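Local coordinates for cytosolic protein (Streptococcus thermophilus, PDB 2QZI) that is of unknown function but belongs to the DUF1827 family and combines a six-stranded antiparallel beta sheet with two helices, at residues G35-V39 with L51-R57. Numbering follows the deposited sequence.
Sequences GNTDV and LISNKHR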
# COMPACT_ATOMS: atom_id res chain seq x y z
N GLY A 35 -8.32 5.96 -9.08
CA GLY A 35 -8.93 5.80 -10.41
C GLY A 35 -9.18 4.31 -10.64
O GLY A 35 -9.87 3.69 -9.85
N ASN A 36 -8.60 3.73 -11.69
CA ASN A 36 -8.73 2.27 -11.90
C ASN A 36 -7.56 1.42 -11.36
O ASN A 36 -7.56 0.19 -11.47
CB ASN A 36 -9.10 1.91 -13.35
CG ASN A 36 -8.23 2.61 -14.41
OD1 ASN A 36 -7.04 2.84 -14.23
ND2 ASN A 36 -8.85 2.92 -15.54
N THR A 37 -6.60 2.10 -10.75
CA THR A 37 -5.54 1.49 -9.98
C THR A 37 -6.01 1.11 -8.57
O THR A 37 -6.73 1.89 -7.87
CB THR A 37 -4.31 2.45 -9.94
OG1 THR A 37 -3.76 2.56 -11.26
CG2 THR A 37 -3.21 1.92 -9.07
N ASP A 38 -5.61 -0.09 -8.13
CA ASP A 38 -6.00 -0.58 -6.81
C ASP A 38 -4.82 -0.63 -5.86
O ASP A 38 -3.75 -1.03 -6.25
CB ASP A 38 -6.53 -2.00 -6.85
CG ASP A 38 -7.58 -2.22 -7.85
OD1 ASP A 38 -8.63 -1.56 -7.75
OD2 ASP A 38 -7.30 -3.05 -8.77
N VAL A 39 -5.07 -0.28 -4.60
CA VAL A 39 -4.02 -0.19 -3.61
C VAL A 39 -4.53 -0.99 -2.42
O VAL A 39 -5.73 -0.95 -2.10
CB VAL A 39 -3.70 1.30 -3.24
CG1 VAL A 39 -2.54 1.41 -2.29
CG2 VAL A 39 -3.36 2.12 -4.50
N LEU A 51 0.70 -2.48 -1.86
CA LEU A 51 0.54 -3.26 -3.12
C LEU A 51 -0.32 -2.48 -4.11
O LEU A 51 -1.48 -2.18 -3.84
CB LEU A 51 -0.14 -4.63 -2.86
CG LEU A 51 0.79 -5.41 -1.94
CD1 LEU A 51 0.32 -5.41 -0.44
CD2 LEU A 51 1.02 -6.79 -2.51
N ILE A 52 0.28 -2.14 -5.24
CA ILE A 52 -0.31 -1.21 -6.21
C ILE A 52 -0.34 -1.95 -7.55
O ILE A 52 0.67 -2.48 -8.02
CB ILE A 52 0.52 0.07 -6.38
CG1 ILE A 52 0.66 0.79 -5.01
CG2 ILE A 52 -0.04 1.00 -7.52
CD1 ILE A 52 1.85 1.77 -5.01
N SER A 53 -1.54 -2.06 -8.09
CA SER A 53 -1.76 -2.87 -9.27
C SER A 53 -2.90 -2.28 -10.12
O SER A 53 -3.69 -1.49 -9.64
CB SER A 53 -2.16 -4.27 -8.82
OG SER A 53 -3.30 -4.17 -7.99
N ASN A 54 -2.93 -2.67 -11.38
CA ASN A 54 -3.93 -2.16 -12.30
C ASN A 54 -4.30 -3.19 -13.35
O ASN A 54 -3.57 -3.39 -14.27
CB ASN A 54 -3.38 -0.92 -12.99
CG ASN A 54 -4.48 -0.13 -13.72
OD1 ASN A 54 -5.37 -0.70 -14.34
ND2 ASN A 54 -4.42 1.17 -13.61
N LYS A 55 -5.46 -3.83 -13.23
CA LYS A 55 -5.86 -4.93 -14.11
C LYS A 55 -5.66 -4.67 -15.62
O LYS A 55 -5.24 -5.57 -16.37
CB LYS A 55 -7.31 -5.35 -13.77
CG LYS A 55 -7.50 -5.68 -12.24
CD LYS A 55 -8.88 -6.21 -11.86
CE LYS A 55 -9.95 -5.07 -11.78
NZ LYS A 55 -10.06 -4.48 -10.37
N HIS A 56 -5.89 -3.43 -16.05
CA HIS A 56 -5.92 -3.06 -17.48
C HIS A 56 -4.57 -2.66 -18.09
O HIS A 56 -4.29 -2.96 -19.26
CB HIS A 56 -6.91 -1.91 -17.70
CG HIS A 56 -8.09 -1.93 -16.76
ND1 HIS A 56 -8.03 -1.38 -15.48
CD2 HIS A 56 -9.34 -2.42 -16.90
CE1 HIS A 56 -9.21 -1.55 -14.89
NE2 HIS A 56 -10.03 -2.16 -15.73
N ARG A 57 -3.72 -2.00 -17.30
CA ARG A 57 -2.55 -1.32 -17.85
C ARG A 57 -1.43 -1.37 -16.86
O ARG A 57 -1.63 -1.73 -15.70
CB ARG A 57 -2.87 0.14 -18.19
CG ARG A 57 -3.50 0.97 -17.05
CD ARG A 57 -3.64 2.47 -17.41
NE ARG A 57 -4.34 3.23 -16.37
CZ ARG A 57 -3.80 3.59 -15.19
NH1 ARG A 57 -2.52 3.26 -14.88
NH2 ARG A 57 -4.55 4.27 -14.32
O HOH W 1 -6.98 5.68 -13.64
O HOH W 2 -5.55 -4.94 -9.44
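The open end of the beta hairpin made by strands 37-44 and 47-53 is laced by two backbone hydrogen bonds between Asp38 and Ser53, Asp38 N to Ser53 O at 2.8 Å and Ser53 N to Asp38 O at 3.1 Å. Next to this hydrogen-bonded pair, Val39 and Ile52 form a non-hydrogen-bonded pair, with CG1 of Val39 4.2 Å from CG1 of Ile52; both side chains lie on the face covered by helix 61-74, where they touch Ile67. Methyl CG2 of Thr37 meets CG2 of Ile52 at 3.6 Å.

Beyond the strand pairing, Asn54 opens an Asx turn. Its OD1 accepts from both the backbone N and the ring ND1 of His56, the latter at 3.0 Å, lying in the imidazole plane with a nearly straight N-H...O angle of 160°. These two bonds fix the rotation of the amide and direct ND2 back to Asn36 and Thr37, at the start of the first strand. Asn54 holds CG anti to its own N (chi1 -166°), which swings the amide across to the other segment, where ND2 donates to OD1 of Asn36 at 3.2 Å, approaching from above that carbonyl's plane, and weakly to OG1 of Thr37. ND2 also sits over the centre of the Arg57 guanidinium, whose NH2 gives a further, weak bond to Asn36 OD1. Thr37 OG1 and Arg57 each have their stronger polar partner in Glu63, on the first turn of helix 61-74: a hydrogen bond to OG1 and a salt bridge to NH1.

On the face that carries Asp38 and Ser53, Asp38 OD2 forms a long, weak salt bridge of 3.5 Å with NZ of Lys55, reaching in from the loop, and a water links that same oxygen to Ser53 OG.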